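Local atomic coordinates of hypothetical protein Atu0636 (Agrobacterium tumefaciens, PDB entry 2OZV), a protein that is of unknown function but probably acts as an O-methyltransferase that transfers a methyl group from S-adenosylmethionine to an acceptor oxygen. Residues 113-119 and 159-165; 29-33 and 245-249. One frame throughout, in Å; residues are numbered along the deposited sequence.

Contact 1 of 2, residues 113-119 and 159-165; sequences DEHFHHV and IMVSGGQ
Ile159 lies against the edge of the Phe116 ring and against Val119. Its CB sits in the plane of that ring, beside the CD2 edge. A first torsion of 71° places CG1 between the backbone N and the carbonyl carbon, which brings it to Phe116 CD2 and Val119 CG2, each 3.8 Å from Ile159 CG1. At the tip, Ile159 CD1 meets Phe116 CD2 at 3.7 Å and packs against the same Val119 methyl. One face of the phenyl ring is covered by the imidazole CD2 of neighbouring His115, centred over it.

The backbones pair in parallel register, Phe116 beside selenomethionine Met160 and His118 beside Gln165. Ile159 O accepts two bonds: Phe116 N approaches in the carbonyl plane at 2.8 Å, whereas His115 N, 2.9 Å from that oxygen, stands well above the plane. Val161 N answers with a bond to Phe116 O. Beyond it, a type II turn from Val161 to Gly164 carries the chain round, with Gly163 at positive phi, and pairing resumes as Gln165 N binds His117 O at 3.1 Å and Val119 N binds Gln165 O.

Gln165 O also accepts a hydrogen bond from a water that lies in the plane of the His118 ring, 2.9 Å from His118 ND1. Gln165 CB passes obliquely by that imidazole, with the amide plane 74° from the ring. His118 NE2 is hydrogen-bonded to Asp34, and Gln165 NE2 to Ser167 OG and Leu31 O.

Strand 116-121 runs between strands 38-42 and 164-170; helix 148-159 then carries the chain back to 160-161 and parallel neighbour 164-170, a beta-alpha-beta crossover of the Rossmann-like methyltransferase sheet. The Phe116 ring reaches Ala41, and Thr64 and Tyr66 on strand 61-67.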
loop_
_atom_site.group_PDB
_atom_site.type_symbol
_atom_site.label_atom_id
_atom_site.label_comp_id
_atom_site.label_asym_id
_atom_site.label_seq_id
_atom_site.Cartn_x
_atom_site.Cartn_y
_atom_site.Cartn_z
ATOM N N ASP B 113 18.640 -19.356 16.266
ATOM C CA ASP B 113 17.981 -19.776 15.038
ATOM C C ASP B 113 16.622 -20.411 15.331
ATOM O O ASP B 113 16.508 -21.241 16.257
ATOM C CB ASP B 113 18.826 -20.835 14.320
ATOM C CG ASP B 113 20.107 -20.273 13.718
ATOM O OD1 ASP B 113 20.154 -19.087 13.316
ATOM O OD2 ASP B 113 21.072 -21.052 13.633
ATOM N N GLU B 114 15.607 -20.010 14.556
ATOM C CA GLU B 114 14.331 -20.729 14.484
ATOM C C GLU B 114 13.756 -21.052 15.864
ATOM O O GLU B 114 13.450 -22.209 16.183
ATOM C CB GLU B 114 14.480 -21.998 13.628
ATOM C CG GLU B 114 14.692 -21.650 12.164
ATOM C CD GLU B 114 14.899 -22.868 11.292
ATOM O OE1 GLU B 114 15.961 -23.497 11.380
ATOM O OE2 GLU B 114 13.994 -23.194 10.520
ATOM N N HIS B 115 13.580 -20.000 16.653
ATOM C CA HIS B 115 13.233 -20.121 18.056
ATOM C C HIS B 115 11.911 -19.434 18.408
ATOM O O HIS B 115 11.196 -19.895 19.295
ATOM C CB HIS B 115 14.370 -19.529 18.889
ATOM C CG HIS B 115 14.137 -19.542 20.366
ATOM N ND1 HIS B 115 14.225 -20.694 21.126
ATOM C CD2 HIS B 115 13.873 -18.536 21.230
ATOM C CE1 HIS B 115 14.016 -20.389 22.397
ATOM N NE2 HIS B 115 13.803 -19.084 22.487
ATOM N N PHE B 116 11.596 -18.325 17.723
ATOM C CA PHE B 116 10.474 -17.475 18.130
ATOM C C PHE B 116 9.221 -17.724 17.315
ATOM O O PHE B 116 9.296 -17.930 16.099
ATOM C CB PHE B 116 10.876 -15.996 18.009
ATOM C CG PHE B 116 11.922 -15.569 19.030
ATOM C CD1 PHE B 116 11.558 -15.309 20.373
ATOM C CD2 PHE B 116 13.269 -15.430 18.644
ATOM C CE1 PHE B 116 12.512 -14.911 21.321
ATOM C CE2 PHE B 116 14.241 -15.036 19.580
ATOM C CZ PHE B 116 13.867 -14.783 20.929
ATOM N N HIS B 117 8.069 -17.702 17.989
ATOM C CA HIS B 117 6.769 -17.824 17.318
ATOM C C HIS B 117 6.330 -16.503 16.683
ATOM O O HIS B 117 5.528 -16.500 15.749
ATOM C CB HIS B 117 5.720 -18.272 18.330
ATOM C CG HIS B 117 6.041 -19.602 18.968
ATOM N ND1 HIS B 117 6.559 -19.703 20.248
ATOM C CD2 HIS B 117 5.953 -20.867 18.490
ATOM C CE1 HIS B 117 6.747 -20.985 20.538
ATOM N NE2 HIS B 117 6.392 -21.710 19.488
ATOM N N HIS B 118 6.818 -15.397 17.253
ATOM C CA HIS B 118 6.493 -14.050 16.780
ATOM C C HIS B 118 7.731 -13.215 16.866
ATOM O O HIS B 118 8.485 -13.276 17.856
ATOM C CB HIS B 118 5.423 -13.395 17.680
ATOM C CG HIS B 118 4.113 -14.096 17.637
ATOM N ND1 HIS B 118 3.119 -13.754 16.744
ATOM C CD2 HIS B 118 3.614 -15.111 18.392
ATOM C CE1 HIS B 118 2.080 -14.555 16.917
ATOM N NE2 HIS B 118 2.356 -15.389 17.909
ATOM N N VAL B 119 7.941 -12.383 15.851
ATOM C CA VAL B 119 8.908 -11.302 15.957
ATOM C C VAL B 119 8.179 -10.000 15.642
ATOM O O VAL B 119 7.487 -9.918 14.631
ATOM C CB VAL B 119 10.100 -11.471 14.987
ATOM C CG1 VAL B 119 11.076 -10.329 15.137
ATOM C CG2 VAL B 119 10.817 -12.834 15.284
ATOM N N ILE B 159 15.476 -16.039 13.085
ATOM C CA ILE B 159 15.186 -16.382 14.484
ATOM C C ILE B 159 13.780 -16.927 14.690
ATOM O O ILE B 159 13.386 -17.263 15.833
ATOM C CB ILE B 159 15.438 -15.181 15.447
ATOM C CG1 ILE B 159 14.370 -14.080 15.254
ATOM C CG2 ILE B 159 16.873 -14.614 15.251
ATOM C CD1 ILE B 159 14.551 -12.876 16.219
HETATM N N MSE B 160 13.019 -16.975 13.594
HETATM C CA MSE B 160 11.627 -17.424 13.607
HETATM C C MSE B 160 11.488 -18.919 13.336
HETATM O O MSE B 160 12.105 -19.445 12.418
HETATM C CB MSE B 160 10.822 -16.695 12.533
HETATM C CG MSE B 160 9.317 -16.862 12.705
HETATM SE SE MSE B 160 8.646 -15.526 13.950
HETATM C CE MSE B 160 8.905 -14.005 12.763
ATOM N N VAL B 161 10.615 -19.587 14.083
ATOM C CA VAL B 161 10.228 -20.951 13.751
ATOM C C VAL B 161 9.492 -20.938 12.397
ATOM O O VAL B 161 8.934 -19.911 11.981
ATOM C CB VAL B 161 9.330 -21.615 14.841
ATOM C CG1 VAL B 161 9.995 -21.557 16.223
ATOM C CG2 VAL B 161 7.948 -20.959 14.880
ATOM N N SER B 162 9.503 -22.074 11.723
ATOM C CA SER B 162 8.767 -22.234 10.475
ATOM C C SER B 162 7.301 -21.820 10.678
ATOM O O SER B 162 6.683 -22.201 11.676
ATOM C CB SER B 162 8.862 -23.691 10.025
ATOM O OG SER B 162 8.290 -23.873 8.754
ATOM N N GLY B 163 6.771 -21.015 9.761
ATOM C CA GLY B 163 5.380 -20.563 9.845
ATOM C C GLY B 163 5.106 -19.478 10.891
ATOM O O GLY B 163 3.953 -19.121 11.107
ATOM N N GLY B 164 6.143 -18.963 11.563
ATOM C CA GLY B 164 5.951 -17.961 12.631
ATOM C C GLY B 164 5.570 -16.614 12.006
ATOM O O GLY B 164 5.692 -16.444 10.779
ATOM N N GLN B 165 5.132 -15.677 12.835
ATOM C CA GLN B 165 4.554 -14.443 12.339
ATOM C C GLN B 165 5.451 -13.245 12.585
ATOM O O GLN B 165 5.878 -12.984 13.734
ATOM C CB GLN B 165 3.203 -14.193 12.998
ATOM C CG GLN B 165 2.535 -12.886 12.539
ATOM C CD GLN B 165 1.208 -12.664 13.234
ATOM O OE1 GLN B 165 0.413 -13.613 13.411
ATOM N NE2 GLN B 165 0.967 -11.429 13.657
HETATM O O HOH W 1 4.185 -11.438 15.355
#

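Contact 2 of 2, residues 29-33 and 245-249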
loop_
_atom_site.group_PDB
_atom_site.type_symbol
_atom_site.label_atom_id
_atom_site.label_comp_id
_atom_site.label_asym_id
_atom_site.label_seq_id
_atom_site.Cartn_x
_atom_site.Cartn_y
_atom_site.Cartn_z
ATOM N N ALA B 29 1.699 -4.260 19.358
ATOM C CA ALA B 29 1.453 -5.375 20.270
ATOM C C ALA B 29 0.135 -6.098 19.952
ATOM O O ALA B 29 0.039 -7.312 20.104
ATOM C CB ALA B 29 1.450 -4.858 21.704
ATOM N N SER B 30 -0.871 -5.344 19.488
ATOM C CA SER B 30 -2.187 -5.930 19.246
ATOM C C SER B 30 -2.155 -6.958 18.113
ATOM O O SER B 30 -3.076 -7.757 17.986
ATOM C CB SER B 30 -3.221 -4.837 18.951
ATOM O OG SER B 30 -3.095 -4.385 17.643
ATOM N N LEU B 31 -1.111 -6.926 17.283
ATOM C CA LEU B 31 -0.973 -7.898 16.180
ATOM C C LEU B 31 -0.664 -9.334 16.620
ATOM O O LEU B 31 -0.801 -10.263 15.831
ATOM C CB LEU B 31 0.121 -7.426 15.220
ATOM C CG LEU B 31 -0.196 -6.079 14.554
ATOM C CD1 LEU B 31 0.981 -5.582 13.699
ATOM C CD2 LEU B 31 -1.463 -6.242 13.641
ATOM N N VAL B 32 -0.217 -9.501 17.863
ATOM C CA VAL B 32 0.055 -10.849 18.363
ATOM C C VAL B 32 -1.252 -11.433 18.897
ATOM O O VAL B 32 -1.637 -11.179 20.031
ATOM C CB VAL B 32 1.145 -10.844 19.463
ATOM C CG1 VAL B 32 1.475 -12.263 19.927
ATOM C CG2 VAL B 32 2.413 -10.133 18.937
ATOM N N ALA B 33 -1.928 -12.194 18.041
ATOM C CA ALA B 33 -3.216 -12.805 18.381
ATOM C C ALA B 33 -3.003 -14.301 18.559
ATOM O O ALA B 33 -3.262 -15.073 17.653
ATOM C CB ALA B 33 -4.258 -12.531 17.266
ATOM N N ALA B 245 -8.166 -6.250 23.365
ATOM C CA ALA B 245 -8.358 -7.028 22.152
ATOM C C ALA B 245 -7.076 -7.143 21.343
ATOM O O ALA B 245 -6.178 -6.303 21.436
ATOM C CB ALA B 245 -9.475 -6.403 21.271
ATOM N N ALA B 246 -7.010 -8.200 20.538
ATOM C CA ALA B 246 -6.005 -8.332 19.495
ATOM C C ALA B 246 -6.610 -7.960 18.141
ATOM O O ALA B 246 -7.821 -7.966 17.961
ATOM C CB ALA B 246 -5.486 -9.747 19.450
ATOM N N TYR B 247 -5.737 -7.657 17.201
ATOM C CA TYR B 247 -6.148 -7.463 15.806
ATOM C C TYR B 247 -5.581 -8.644 15.021
ATOM O O TYR B 247 -4.384 -8.668 14.703
ATOM C CB TYR B 247 -5.636 -6.120 15.323
ATOM C CG TYR B 247 -5.846 -5.877 13.825
ATOM C CD1 TYR B 247 -7.024 -6.292 13.199
ATOM C CD2 TYR B 247 -4.852 -5.289 13.035
ATOM C CE1 TYR B 247 -7.226 -6.096 11.820
ATOM C CE2 TYR B 247 -5.050 -5.084 11.656
ATOM C CZ TYR B 247 -6.233 -5.480 11.072
ATOM O OH TYR B 247 -6.416 -5.314 9.722
ATOM N N ALA B 248 -6.453 -9.608 14.727
ATOM C CA ALA B 248 -6.046 -10.891 14.166
ATOM C C ALA B 248 -5.958 -10.840 12.626
ATOM O O ALA B 248 -6.635 -10.022 11.971
ATOM C CB ALA B 248 -7.030 -11.976 14.607
ATOM N N ARG B 249 -5.125 -11.709 12.063
ATOM C CA ARG B 249 -5.062 -11.910 10.604
ATOM C C ARG B 249 -6.374 -12.533 10.097
ATOM O O ARG B 249 -7.143 -13.124 10.876
ATOM C CB ARG B 249 -3.848 -12.776 10.233
ATOM C CG ARG B 249 -2.505 -12.084 10.422
ATOM C CD ARG B 249 -1.318 -13.022 10.182
ATOM N NE ARG B 249 -1.386 -13.750 8.902
ATOM C CZ ARG B 249 -0.933 -13.268 7.745
ATOM N NH1 ARG B 249 -0.411 -12.028 7.680
ATOM N NH2 ARG B 249 -1.033 -14.026 6.643
HETATM O O HOH W 2 -2.386 -10.861 13.898
#
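The phenol ring of Tyr247 is met obliquely by a methyl of Leu31, whose CD2 comes to 3.6 Å from Tyr247 CD2. The two side chains lie side by side and point the same way, the tyrosine carried there by a CG anti to its backbone N (chi1 173°). Leu206 and Phe236 also touch Tyr247, and its hydroxyl is hydrogen-bonded to Thr192.

A single direct backbone bond joins the segments: Tyr247 N reaches Ser30 O at 2.8 Å and is nearly straight, although the donor stands 40° out of the carbonyl plane. A water beside this bond donates to both Leu31 O and Tyr247 O, at 2.6 Å and 3.1 Å from these oxygens, and so makes a second link between the segments. Ala33 CB fits beside Ala246 CB at 3.7 Å and Ala248 CB at 3.9 Å. Ser30 OG turns back to Leu27 O in its own helix.

The extended chain that follows helix 235-241 is therefore laid across the end of helix 24-30 and the loop leading to strand 38-42, the first strand in the chain and an inner strand of the Rossmann-like sheet of a class I methyltransferase fold.

Both contacts are partly buried, but they hold different elements. Contact 1 joins two adjacent parallel strands of the sheet and is built on repeated backbone bonds, with an apolar cluster on one side and a water-bridged histidine on the other. Contact 2 joins a helix end and loop to an irregular segment near the C-terminus, with one direct backbone bond, a bridging water, alanine methyl contacts and a leucine against a tyrosine ring. Their centres are about 17 Å apart, yet they touch: Gln165 NE2 lies 3.0 Å from Leu31 O, probably hydrogen-bonded, and His118 packs against Val32. The chain between the two segments of contact 2 includes all of contact 1.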